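Local coordinates for protein SmhB (Serratia marcescens, PDB 6ZZ5) that serves as the B component of the tripartite alpha-pore-forming toxin Smh, captured here in its soluble form, and probably takes part in building the membrane pore, at residues S17-I22 and E62-D67; N122-I127 and Q280-W285; V35-F40 and N251-V256; N147-N150 and N155-V158. All blocks are in the same frame, centred on the assembly; numbering follows the deposited sequence.

Contact 1: S17-I22 and E62-D67; sequences SQALHI and EHYLKD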
loop_
_atom_site.group_PDB
_atom_site.type_symbol
_atom_site.label_atom_id
_atom_site.label_comp_id
_atom_site.label_asym_id
_atom_site.label_seq_id
_atom_site.Cartn_x
_atom_site.Cartn_y
_atom_site.Cartn_z
ATOM N N SER A 17 -1.222 1.497 -6.401
ATOM C CA SER A 17 -1.397 2.746 -5.622
ATOM C C SER A 17 -1.337 2.387 -4.130
ATOM O O SER A 17 -0.573 3.028 -3.399
ATOM C CB SER A 17 -2.686 3.447 -5.988
ATOM O OG SER A 17 -3.770 2.582 -5.884
ATOM N N GLN A 18 -2.009 1.310 -3.736
ATOM C CA GLN A 18 -1.986 0.875 -2.313
ATOM C C GLN A 18 -0.573 0.473 -1.903
ATOM O O GLN A 18 -0.173 0.794 -0.769
ATOM C CB GLN A 18 -2.990 -0.239 -2.036
ATOM C CG GLN A 18 -3.284 -0.397 -0.551
ATOM C CD GLN A 18 -2.232 -1.221 0.145
ATOM O OE1 GLN A 18 -1.609 -2.114 -0.441
ATOM N NE2 GLN A 18 -2.050 -0.952 1.437
ATOM N N ALA A 19 0.164 -0.212 -2.776
ATOM C CA ALA A 19 1.515 -0.692 -2.489
ATOM C C ALA A 19 2.427 0.499 -2.136
ATOM O O ALA A 19 3.266 0.350 -1.252
ATOM C CB ALA A 19 2.043 -1.529 -3.614
ATOM N N LEU A 20 2.308 1.609 -2.822
ATOM C CA LEU A 20 3.109 2.822 -2.504
ATOM C C LEU A 20 2.765 3.384 -1.135
ATOM O O LEU A 20 3.666 3.830 -0.399
ATOM C CB LEU A 20 2.864 3.869 -3.574
ATOM C CG LEU A 20 3.459 3.518 -4.945
ATOM C CD1 LEU A 20 3.235 4.642 -5.886
ATOM C CD2 LEU A 20 4.939 3.209 -4.855
ATOM N N HIS A 21 1.516 3.289 -0.757
ATOM C CA HIS A 21 1.050 3.784 0.564
ATOM C C HIS A 21 1.644 2.894 1.665
ATOM O O HIS A 21 2.280 3.404 2.617
ATOM C CB HIS A 21 -0.489 3.792 0.549
ATOM C CG HIS A 21 -1.133 4.397 1.748
ATOM N ND1 HIS A 21 -2.527 4.573 1.850
ATOM C CD2 HIS A 21 -0.578 4.924 2.868
ATOM C CE1 HIS A 21 -2.778 5.130 3.029
ATOM N NE2 HIS A 21 -1.591 5.347 3.673
ATOM N N ILE A 22 1.444 1.566 1.588
ATOM C CA ILE A 22 2.026 0.648 2.604
ATOM C C ILE A 22 3.561 0.732 2.576
ATOM O O ILE A 22 4.172 0.736 3.659
ATOM C CB ILE A 22 1.468 -0.797 2.517
ATOM C CG1 ILE A 22 2.061 -1.657 3.644
ATOM C CG2 ILE A 22 1.676 -1.462 1.162
ATOM C CD1 ILE A 22 1.358 -2.994 3.832
ATOM N N GLU A 62 10.103 -4.554 7.222
ATOM C CA GLU A 62 11.226 -5.033 6.363
ATOM C C GLU A 62 10.719 -6.195 5.501
ATOM O O GLU A 62 11.085 -6.293 4.306
ATOM C CB GLU A 62 12.407 -5.486 7.221
ATOM C CG GLU A 62 13.596 -5.999 6.429
ATOM C CD GLU A 62 14.409 -4.900 5.772
ATOM O OE1 GLU A 62 13.902 -3.740 5.710
ATOM O OE2 GLU A 62 15.551 -5.203 5.289
ATOM N N HIS A 63 9.934 -7.090 6.075
ATOM C CA HIS A 63 9.403 -8.253 5.308
ATOM C C HIS A 63 8.528 -7.728 4.146
ATOM O O HIS A 63 8.673 -8.171 2.996
ATOM C CB HIS A 63 8.684 -9.197 6.248
ATOM C CG HIS A 63 8.043 -10.339 5.538
ATOM N ND1 HIS A 63 8.760 -11.154 4.635
ATOM C CD2 HIS A 63 6.775 -10.796 5.574
ATOM C CE1 HIS A 63 7.942 -12.080 4.177
ATOM N NE2 HIS A 63 6.716 -11.864 4.739
ATOM N N TYR A 64 7.655 -6.769 4.422
ATOM C CA TYR A 64 6.853 -6.140 3.353
ATOM C C TYR A 64 7.803 -5.587 2.288
ATOM O O TYR A 64 7.663 -5.903 1.065
ATOM C CB TYR A 64 5.898 -5.046 3.853
ATOM C CG TYR A 64 5.191 -4.519 2.642
ATOM C CD1 TYR A 64 4.107 -5.196 2.108
ATOM C CD2 TYR A 64 5.660 -3.406 1.982
ATOM C CE1 TYR A 64 3.535 -4.775 0.917
ATOM C CE2 TYR A 64 5.058 -2.940 0.836
ATOM C CZ TYR A 64 4.025 -3.667 0.273
ATOM O OH TYR A 64 3.444 -3.277 -0.909
ATOM N N LEU A 65 8.751 -4.745 2.718
ATOM C CA LEU A 65 9.564 -3.931 1.782
ATOM C C LEU A 65 10.414 -4.875 0.925
ATOM O O LEU A 65 10.523 -4.617 -0.280
ATOM C CB LEU A 65 10.448 -2.947 2.541
ATOM C CG LEU A 65 9.713 -1.768 3.196
ATOM C CD1 LEU A 65 10.670 -0.947 4.079
ATOM C CD2 LEU A 65 9.134 -0.837 2.135
ATOM N N LYS A 66 11.028 -5.884 1.531
ATOM C CA LYS A 66 12.085 -6.685 0.895
ATOM C C LYS A 66 11.427 -7.835 0.143
ATOM O O LYS A 66 11.937 -8.262 -0.916
ATOM C CB LYS A 66 13.146 -7.155 1.909
ATOM C CG LYS A 66 14.083 -6.074 2.446
ATOM C CD LYS A 66 14.811 -5.201 1.383
ATOM C CE LYS A 66 15.514 -3.948 1.901
ATOM N NZ LYS A 66 14.788 -2.688 1.569
ATOM N N ASP A 67 10.321 -8.365 0.635
ATOM C CA ASP A 67 9.874 -9.684 0.113
ATOM C C ASP A 67 8.554 -9.487 -0.608
ATOM O O ASP A 67 8.196 -10.345 -1.386
ATOM C CB ASP A 67 9.777 -10.736 1.228
ATOM C CG ASP A 67 11.052 -10.957 1.996
ATOM O OD1 ASP A 67 12.120 -11.034 1.354
ATOM O OD2 ASP A 67 10.974 -11.047 3.219
#
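I22 lies over one face of the Y64 ring, and this pair carries the contact between helices 4-30 and 44-92. CG1 of I22 stands 4.1 Å from the centroid of the Y64 ring and only 2° off its normal, a CH-pi contact centred on the ring. The two branches spread from there over the same face: CD1 reaches 3.9 Å from Y64 CD1, while CG2 lies over the phenol end, 3.3 Å from Y64 CZ, a tight approach. Next to it, the methyl CB of A19, one helical turn before I22, comes to 3.5 Å from Y64 OH. The hydroxyl thus sits among methyl groups of the opposing helix, and its polar partner comes from its own helix, where it is hydrogen-bonded to Q69 OE1.

The ring reaches across because Y64 has its CG anti to the backbone N (chi1 179°), which carries the phenol straight toward helix 4-30. I127 and L130 of helix 99-151 also touch Y64, so the tyrosine fills a junction of three helices in the elongated bundle of the toxin subunit. One residue before Y64, H63 ND1 donates to D67 OD2 at 2.6 Å, with the carboxylate oxygen close to the imidazole plane and meeting the N-H through its anti lone pair. This bond spans a turn of helix 44-92.

Across the interface the adhesion is apolar and dispersive, with CH groups laid on an aromatic face; the phenol hydroxyl, the polar side-chain group at this interface, is satisfied from within helix 44-92.

Contact 2: N122-I127 and Q280-W285; sequences NTRRTI and QMNNAW. With SO4 (sulfate ion), chain E.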
loop_
_atom_site.group_PDB
_atom_site.type_symbol
_atom_site.label_atom_id
_atom_site.label_comp_id
_atom_site.label_asym_id
_atom_site.label_seq_id
_atom_site.Cartn_x
_atom_site.Cartn_y
_atom_site.Cartn_z
ATOM N N ASN A 122 0.146 -16.482 -4.714
ATOM C CA ASN A 122 1.267 -16.566 -3.728
ATOM C C ASN A 122 1.439 -15.206 -3.040
ATOM O O ASN A 122 1.586 -15.174 -1.834
ATOM C CB ASN A 122 2.537 -17.153 -4.347
ATOM C CG ASN A 122 2.377 -18.649 -4.538
ATOM O OD1 ASN A 122 1.550 -19.281 -3.846
ATOM N ND2 ASN A 122 3.119 -19.233 -5.473
ATOM N N THR A 123 1.361 -14.117 -3.770
ATOM C CA THR A 123 1.431 -12.747 -3.221
ATOM C C THR A 123 0.308 -12.534 -2.200
ATOM O O THR A 123 0.605 -12.059 -1.093
ATOM C CB THR A 123 1.423 -11.702 -4.342
ATOM O OG1 THR A 123 2.586 -11.974 -5.129
ATOM C CG2 THR A 123 1.520 -10.296 -3.804
ATOM N N ARG A 124 -0.922 -12.854 -2.573
ATOM C CA ARG A 124 -2.099 -12.728 -1.680
ATOM C C ARG A 124 -1.857 -13.517 -0.391
ATOM O O ARG A 124 -2.191 -13.004 0.716
ATOM C CB ARG A 124 -3.372 -13.219 -2.364
ATOM C CG ARG A 124 -4.566 -13.245 -1.416
ATOM C CD ARG A 124 -5.866 -13.708 -2.037
ATOM N NE ARG A 124 -5.671 -14.919 -2.801
ATOM C CZ ARG A 124 -5.572 -16.137 -2.291
ATOM N NH1 ARG A 124 -5.658 -16.336 -0.986
ATOM N NH2 ARG A 124 -5.399 -17.171 -3.093
ATOM N N ARG A 125 -1.370 -14.747 -0.499
ATOM C CA ARG A 125 -1.155 -15.595 0.688
ATOM C C ARG A 125 -0.027 -14.997 1.549
ATOM O O ARG A 125 -0.122 -15.029 2.789
ATOM C CB ARG A 125 -0.811 -17.031 0.323
ATOM C CG ARG A 125 -1.901 -17.872 -0.329
ATOM C CD ARG A 125 -1.266 -19.192 -0.853
ATOM N NE ARG A 125 -2.257 -19.742 -1.741
ATOM C CZ ARG A 125 -2.143 -19.981 -3.034
ATOM N NH1 ARG A 125 -0.990 -19.936 -3.658
ATOM N NH2 ARG A 125 -3.202 -20.433 -3.675
ATOM N N THR A 126 1.034 -14.472 0.947
ATOM C CA THR A 126 2.175 -13.916 1.682
ATOM C C THR A 126 1.700 -12.672 2.457
ATOM O O THR A 126 2.028 -12.551 3.689
ATOM C CB THR A 126 3.359 -13.575 0.773
ATOM O OG1 THR A 126 3.687 -14.800 0.124
ATOM C CG2 THR A 126 4.553 -13.070 1.550
ATOM N N ILE A 127 0.955 -11.799 1.811
ATOM C CA ILE A 127 0.470 -10.564 2.509
ATOM C C ILE A 127 -0.594 -10.966 3.543
ATOM O O ILE A 127 -0.632 -10.319 4.599
ATOM C CB ILE A 127 0.037 -9.431 1.531
ATOM C CG1 ILE A 127 -0.168 -8.086 2.239
ATOM C CG2 ILE A 127 -1.238 -9.741 0.767
ATOM C CD1 ILE A 127 0.929 -7.636 3.114
ATOM N N GLN A 280 -8.378 -8.740 -4.972
ATOM C CA GLN A 280 -8.960 -8.164 -6.221
ATOM C C GLN A 280 -8.037 -8.528 -7.414
ATOM O O GLN A 280 -8.545 -8.979 -8.436
ATOM C CB GLN A 280 -9.176 -6.670 -6.026
ATOM C CG GLN A 280 -9.665 -5.945 -7.270
ATOM C CD GLN A 280 -9.792 -4.432 -7.183
ATOM O OE1 GLN A 280 -9.320 -3.785 -6.265
ATOM N NE2 GLN A 280 -10.324 -3.829 -8.239
ATOM N N MET A 281 -6.728 -8.402 -7.290
ATOM C CA MET A 281 -5.792 -8.704 -8.415
ATOM C C MET A 281 -5.888 -10.177 -8.776
ATOM O O MET A 281 -6.012 -10.453 -9.969
ATOM C CB MET A 281 -4.343 -8.325 -8.092
ATOM C CG MET A 281 -3.432 -8.316 -9.294
ATOM S SD MET A 281 -3.854 -7.101 -10.547
ATOM C CE MET A 281 -4.455 -8.201 -11.828
ATOM N N ASN A 282 -5.825 -11.087 -7.797
ATOM C CA ASN A 282 -5.950 -12.557 -8.033
ATOM C C ASN A 282 -7.291 -12.857 -8.696
ATOM O O ASN A 282 -7.326 -13.685 -9.595
ATOM C CB ASN A 282 -5.811 -13.321 -6.710
ATOM C CG ASN A 282 -5.643 -14.808 -6.822
ATOM O OD1 ASN A 282 -5.772 -15.420 -7.895
ATOM N ND2 ASN A 282 -5.344 -15.417 -5.697
ATOM N N ASN A 283 -8.382 -12.233 -8.240
ATOM C CA ASN A 283 -9.718 -12.459 -8.827
ATOM C C ASN A 283 -9.734 -12.010 -10.301
ATOM O O ASN A 283 -10.395 -12.665 -11.140
ATOM C CB ASN A 283 -10.802 -11.711 -8.059
ATOM C CG ASN A 283 -11.080 -12.319 -6.701
ATOM O OD1 ASN A 283 -10.697 -13.447 -6.441
ATOM N ND2 ASN A 283 -11.734 -11.545 -5.863
ATOM N N ALA A 284 -8.993 -10.966 -10.639
ATOM C CA ALA A 284 -8.931 -10.456 -12.031
ATOM C C ALA A 284 -8.148 -11.456 -12.898
ATOM O O ALA A 284 -8.659 -11.829 -13.977
ATOM C CB ALA A 284 -8.381 -9.053 -12.049
ATOM N N TRP A 285 -7.024 -11.987 -12.425
ATOM C CA TRP A 285 -6.327 -13.057 -13.173
ATOM C C TRP A 285 -7.261 -14.256 -13.342
ATOM O O TRP A 285 -7.235 -14.855 -14.405
ATOM C CB TRP A 285 -5.042 -13.468 -12.462
ATOM C CG TRP A 285 -3.913 -12.518 -12.622
ATOM C CD1 TRP A 285 -3.326 -11.737 -11.657
ATOM C CD2 TRP A 285 -3.127 -12.335 -13.814
ATOM N NE1 TRP A 285 -2.264 -11.053 -12.175
ATOM C CE2 TRP A 285 -2.111 -11.392 -13.493
ATOM C CE3 TRP A 285 -3.220 -12.825 -15.118
ATOM C CZ2 TRP A 285 -1.151 -10.978 -14.408
ATOM C CZ3 TRP A 285 -2.254 -12.432 -16.020
ATOM C CH2 TRP A 285 -1.276 -11.475 -15.679
HETATM S S SO4 E . -5.783 -20.238 -0.691
HETATM O O1 SO4 E . -4.409 -20.588 -0.395
HETATM O O2 SO4 E . -6.027 -20.382 -2.102
HETATM O O3 SO4 E . -6.679 -21.100 0.042
HETATM O O4 SO4 E . -6.004 -18.881 -0.282
#
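In the long helical bundle, helices 99-151 and 252-300 meet where R124 reaches over to the N282 amide. The end of that amide approaches the edge of the guanidinium, the two flat groups being only 15° from coplanar, and the atom modelled as N282 ND2 lies 3.0 Å from R124 NE. The amide is probably turned over in the model, so this may be a hydrogen bond to its oxygen, which remains undecided. N282 is buried against Q117, S120 and A121 of helix 99-151, whereas the arginine runs out toward the surface. R124 leaves its backbone with CG anti to N, then bends at chi3 (48°), which puts NE and NH2 beside the N282 amide and NH1 by the sulfate.

This pairing belongs to the lengthwise packing of bundle helices, whose outer side here also holds a sulfate ion, probably from the crystallisation liquor. R124 and its neighbour R125 both grip the anion at their guanidinium edges: R124 NH1 donates to sulfate O4 at 2.7 Å, R125 NE to O1 at 2.7 Å in a fairly straight bond (167°), and R125 NH2 to O2 at 3.2 Å. E118 forms a salt bridge with R125 NH1. One turn along, T126 OG1 donates to N122 O at 2.9 Å, from above the carbonyl plane.

Contact 3: V35-F40 and N251-V256; sequences VDFGRF and NSEVLV
F37 and E253 pass each other in opposite directions, the methylenes of the glutamate lying over one face of the phenyl ring. E253 CG is 3.9 Å from the centroid of the F37 ring, a CH-pi contact offset toward the rim, and V35 CG2 covers the opposite face, so the ring is held between the two. The carboxylate of E253 stands steeply to that ring, their planes 78° apart. The bend at chi2 (68°) carries the acid off toward F40. There E253 OE2 lies 3.6 Å from F40 CE2, the two side chains crossing at about a right angle. Further along helix 252-300, the methyls V35 CG1 and V256 CG1 touch at 3.7 Å.

The loop 35-40 is shaped for this by an Asx turn, D36 OD1 accepting from G38 N at 2.8 Å, overlapping with a type I beta turn from F37 to F40. Opposite, N251 is the N-cap of helix 252-300: its OD1 accepts from V254 N at 3.1 Å, in the carbonyl plane.

The loop is thus joined to the helix mainly through carbon, with the carboxylate set against the F40 ring; in the first turn, that acid would probably be favoured by the helix N terminus.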
loop_
_atom_site.group_PDB
_atom_site.type_symbol
_atom_site.label_atom_id
_atom_site.label_comp_id
_atom_site.label_asym_id
_atom_site.label_seq_id
_atom_site.Cartn_x
_atom_site.Cartn_y
_atom_site.Cartn_z
ATOM N N VAL A 35 12.335 3.797 22.193
ATOM C CA VAL A 35 11.910 4.650 23.308
ATOM C C VAL A 35 12.995 4.550 24.394
ATOM O O VAL A 35 13.695 3.510 24.578
ATOM C CB VAL A 35 10.493 4.293 23.817
ATOM C CG1 VAL A 35 9.479 4.259 22.712
ATOM C CG2 VAL A 35 10.451 3.006 24.622
ATOM N N ASP A 36 13.065 5.609 25.166
ATOM C CA ASP A 36 14.064 5.794 26.223
ATOM C C ASP A 36 13.289 6.289 27.452
ATOM O O ASP A 36 12.853 7.435 27.450
ATOM C CB ASP A 36 15.093 6.808 25.736
ATOM C CG ASP A 36 16.187 7.043 26.752
ATOM O OD1 ASP A 36 16.097 6.433 27.872
ATOM O OD2 ASP A 36 17.075 7.869 26.440
ATOM N N PHE A 37 13.079 5.440 28.437
ATOM C CA PHE A 37 12.430 5.835 29.701
ATOM C C PHE A 37 13.514 5.889 30.770
ATOM O O PHE A 37 13.184 5.603 31.910
ATOM C CB PHE A 37 11.351 4.823 30.074
ATOM C CG PHE A 37 10.175 4.776 29.150
ATOM C CD1 PHE A 37 9.981 5.739 28.170
ATOM C CD2 PHE A 37 9.277 3.723 29.257
ATOM C CE1 PHE A 37 8.917 5.638 27.291
ATOM C CE2 PHE A 37 8.196 3.635 28.399
ATOM C CZ PHE A 37 8.006 4.608 27.429
ATOM N N GLY A 38 14.757 6.205 30.369
ATOM C CA GLY A 38 15.965 6.122 31.211
ATOM C C GLY A 38 15.798 6.938 32.476
ATOM O O GLY A 38 16.299 6.525 33.551
ATOM N N ARG A 39 15.058 8.043 32.379
ATOM C CA ARG A 39 14.877 8.970 33.519
ATOM C C ARG A 39 14.046 8.303 34.636
ATOM O O ARG A 39 14.276 8.669 35.779
ATOM C CB ARG A 39 14.353 10.305 32.984
ATOM C CG ARG A 39 15.324 10.990 32.025
ATOM C CD ARG A 39 14.710 12.242 31.420
ATOM N NE ARG A 39 14.199 13.124 32.472
ATOM C CZ ARG A 39 14.929 14.004 33.160
ATOM N NH1 ARG A 39 16.222 14.126 32.906
ATOM N NH2 ARG A 39 14.369 14.746 34.101
ATOM N N PHE A 40 13.204 7.293 34.365
ATOM C CA PHE A 40 12.274 6.704 35.375
ATOM C C PHE A 40 12.570 5.225 35.605
ATOM O O PHE A 40 12.068 4.373 34.872
ATOM C CB PHE A 40 10.844 6.982 34.913
ATOM C CG PHE A 40 10.618 8.423 34.520
ATOM C CD1 PHE A 40 10.363 9.403 35.485
ATOM C CD2 PHE A 40 10.700 8.812 33.183
ATOM C CE1 PHE A 40 10.174 10.730 35.116
ATOM C CE2 PHE A 40 10.511 10.143 32.819
ATOM C CZ PHE A 40 10.257 11.102 33.788
ATOM N N ASN A 251 0.194 11.098 30.924
ATOM C CA ASN A 251 1.611 10.820 31.251
ATOM C C ASN A 251 2.404 10.764 29.925
ATOM O O ASN A 251 1.962 10.114 28.968
ATOM C CB ASN A 251 1.756 9.562 32.103
ATOM C CG ASN A 251 3.209 9.154 32.286
ATOM O OD1 ASN A 251 3.794 8.548 31.375
ATOM N ND2 ASN A 251 3.812 9.491 33.438
ATOM N N SER A 252 3.560 11.432 29.873
ATOM C CA SER A 252 4.383 11.579 28.657
ATOM C C SER A 252 4.801 10.212 28.088
ATOM O O SER A 252 4.834 10.055 26.851
ATOM C CB SER A 252 5.565 12.416 28.977
ATOM O OG SER A 252 5.200 13.774 28.877
ATOM N N GLU A 253 5.169 9.265 28.949
ATOM C CA GLU A 253 5.696 7.956 28.498
ATOM C C GLU A 253 4.509 7.137 27.973
ATOM O O GLU A 253 4.661 6.396 27.009
ATOM C CB GLU A 253 6.443 7.277 29.649
ATOM C CG GLU A 253 7.769 7.930 29.964
ATOM C CD GLU A 253 7.698 9.325 30.548
ATOM O OE1 GLU A 253 7.015 9.482 31.607
ATOM O OE2 GLU A 253 8.311 10.250 29.929
ATOM N N VAL A 254 3.345 7.277 28.596
ATOM C CA VAL A 254 2.118 6.620 28.118
ATOM C C VAL A 254 1.827 7.141 26.712
ATOM O O VAL A 254 1.408 6.337 25.899
ATOM C CB VAL A 254 0.938 6.848 29.065
ATOM C CG1 VAL A 254 -0.358 6.388 28.413
ATOM C CG2 VAL A 254 1.170 6.138 30.389
ATOM N N LEU A 255 1.881 8.449 26.510
ATOM C CA LEU A 255 1.576 9.087 25.202
ATOM C C LEU A 255 2.460 8.442 24.131
ATOM O O LEU A 255 1.962 8.112 23.067
ATOM C CB LEU A 255 1.863 10.592 25.286
ATOM C CG LEU A 255 0.818 11.591 24.795
ATOM C CD1 LEU A 255 -0.597 11.083 24.991
ATOM C CD2 LEU A 255 0.965 12.936 25.543
ATOM N N VAL A 256 3.761 8.392 24.369
ATOM C CA VAL A 256 4.721 7.745 23.446
ATOM C C VAL A 256 4.289 6.290 23.212
ATOM O O VAL A 256 4.220 5.872 22.038
ATOM C CB VAL A 256 6.147 7.880 23.987
ATOM C CG1 VAL A 256 7.114 7.036 23.204
ATOM C CG2 VAL A 256 6.575 9.350 24.014
#

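Contact 4: N147-N150 and N155-V158; sequences NLNN and NNGV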
loop_
_atom_site.group_PDB
_atom_site.type_symbol
_atom_site.label_atom_id
_atom_site.label_comp_id
_atom_site.label_asym_id
_atom_site.label_seq_id
_atom_site.Cartn_x
_atom_site.Cartn_y
_atom_site.Cartn_z
ATOM N N ASN A 147 -0.694 -1.567 30.743
ATOM C CA ASN A 147 0.131 -1.908 31.933
ATOM C C ASN A 147 0.934 -0.669 32.345
ATOM O O ASN A 147 0.984 -0.383 33.524
ATOM C CB ASN A 147 1.033 -3.115 31.666
ATOM C CG ASN A 147 0.247 -4.405 31.603
ATOM O OD1 ASN A 147 -0.763 -4.538 32.289
ATOM N ND2 ASN A 147 0.711 -5.365 30.814
ATOM N N LEU A 148 1.552 0.013 31.395
ATOM C CA LEU A 148 2.359 1.225 31.641
ATOM C C LEU A 148 1.453 2.306 32.215
ATOM O O LEU A 148 1.876 2.902 33.217
ATOM C CB LEU A 148 3.059 1.713 30.385
ATOM C CG LEU A 148 3.765 3.052 30.509
ATOM C CD1 LEU A 148 4.917 2.962 31.503
ATOM C CD2 LEU A 148 4.288 3.474 29.156
ATOM N N ASN A 149 0.249 2.490 31.677
ATOM C CA ASN A 149 -0.709 3.471 32.243
ATOM C C ASN A 149 -1.007 3.091 33.700
ATOM O O ASN A 149 -1.012 4.013 34.558
ATOM C CB ASN A 149 -1.994 3.628 31.425
ATOM C CG ASN A 149 -2.602 5.007 31.594
ATOM O OD1 ASN A 149 -1.870 5.978 31.737
ATOM N ND2 ASN A 149 -3.914 5.097 31.671
ATOM N N ASN A 150 -1.206 1.809 33.994
ATOM C CA ASN A 150 -1.423 1.337 35.408
ATOM C C ASN A 150 -0.211 1.635 36.293
ATOM O O ASN A 150 -0.381 2.182 37.413
ATOM C CB ASN A 150 -1.791 -0.141 35.487
ATOM C CG ASN A 150 -3.153 -0.393 34.881
ATOM O OD1 ASN A 150 -3.980 0.516 34.845
ATOM N ND2 ASN A 150 -3.378 -1.599 34.378
ATOM N N ASN A 155 -5.141 7.642 34.103
ATOM C CA ASN A 155 -6.593 7.456 33.890
ATOM C C ASN A 155 -6.821 6.668 32.585
ATOM O O ASN A 155 -6.435 7.175 31.503
ATOM C CB ASN A 155 -7.252 8.830 33.941
ATOM C CG ASN A 155 -8.743 8.692 33.792
ATOM O OD1 ASN A 155 -9.219 8.137 32.818
ATOM N ND2 ASN A 155 -9.471 9.095 34.806
ATOM N N ASN A 156 -7.388 5.455 32.672
ATOM C CA ASN A 156 -7.550 4.551 31.511
ATOM C C ASN A 156 -8.702 5.068 30.608
ATOM O O ASN A 156 -8.581 4.896 29.409
ATOM C CB ASN A 156 -7.648 3.083 31.942
ATOM C CG ASN A 156 -6.304 2.409 32.227
ATOM O OD1 ASN A 156 -5.280 2.600 31.554
ATOM N ND2 ASN A 156 -6.271 1.560 33.232
ATOM N N GLY A 157 -9.700 5.784 31.133
ATOM C CA GLY A 157 -10.762 6.467 30.352
ATOM C C GLY A 157 -10.184 7.556 29.439
ATOM O O GLY A 157 -10.596 7.688 28.293
ATOM N N VAL A 158 -9.225 8.333 29.923
ATOM C CA VAL A 158 -8.576 9.363 29.068
ATOM C C VAL A 158 -7.759 8.661 27.988
ATOM O O VAL A 158 -7.780 9.067 26.841
ATOM C CB VAL A 158 -7.707 10.327 29.888
ATOM C CG1 VAL A 158 -6.938 11.250 28.967
ATOM C CG2 VAL A 158 -8.532 11.127 30.882
#
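The N156 amide is met at both of its polar atoms by amides of the preceding helix. N149 ND2 approaches the oxygen N156 OD1 from above the carbonyl plane, 54° out of it, and N156 ND2 is directed at N150 OD1, which lies somewhat out of the N156 amide plane. The three asparagines link the two arms of a helical hairpin: helix 99-151 ends here, the chain turns, and helix 156-184 begins with N155 as its N-cap.

The bond from N149 ND2 to N156 OD1 is short and nearly straight, 2.8 Å with an angle of 168° at the hydrogen. Although the donor comes from above the acceptor's carbonyl plane, not along a lone pair, the acceptor lies in the plane of the N149 amide, so only one of the two groups is used off its plane. The same nitrogen also gives a weak bond to the backbone oxygen N155 O at 3.3 Å, putting both of its bonds on the start of the second helix. N156 ND2 in turn donates to N150 OD1 at 3.0 Å, between amides standing steeply to one another, 76° apart. The N156 side chain is therefore acceptor at one end and donor at the other, its rotation fixed by two consecutive residues of helix 99-151.

N149 is buried, while N150 is exposed, so the network runs from the interior out to the surface of the hairpin. The cap itself is made on the far side of N155, whose OD1 accepts from V158 N at 2.9 Å.

Overall arrangement
From the N terminus, contact 1 closes first, tying helix 4-30 to helix 44-92. Contact 3 has by then opened, at the loop between those helices, so the two cross. Contact 2 opens on helix 99-151 after contact 1 has closed. Near the end of that helix contact 4 closes a short turn, nested inside the loops of both contacts 2 and 3. Helix 252-300 then closes contact 3 at its start and contact 2 further along, and these two cross, on opposite sides of the chain's centre. Contacts 3 and 4 touch at one end of the bundle, where L148 packs on F37; contacts 1 and 2 meet through Y64 and I127.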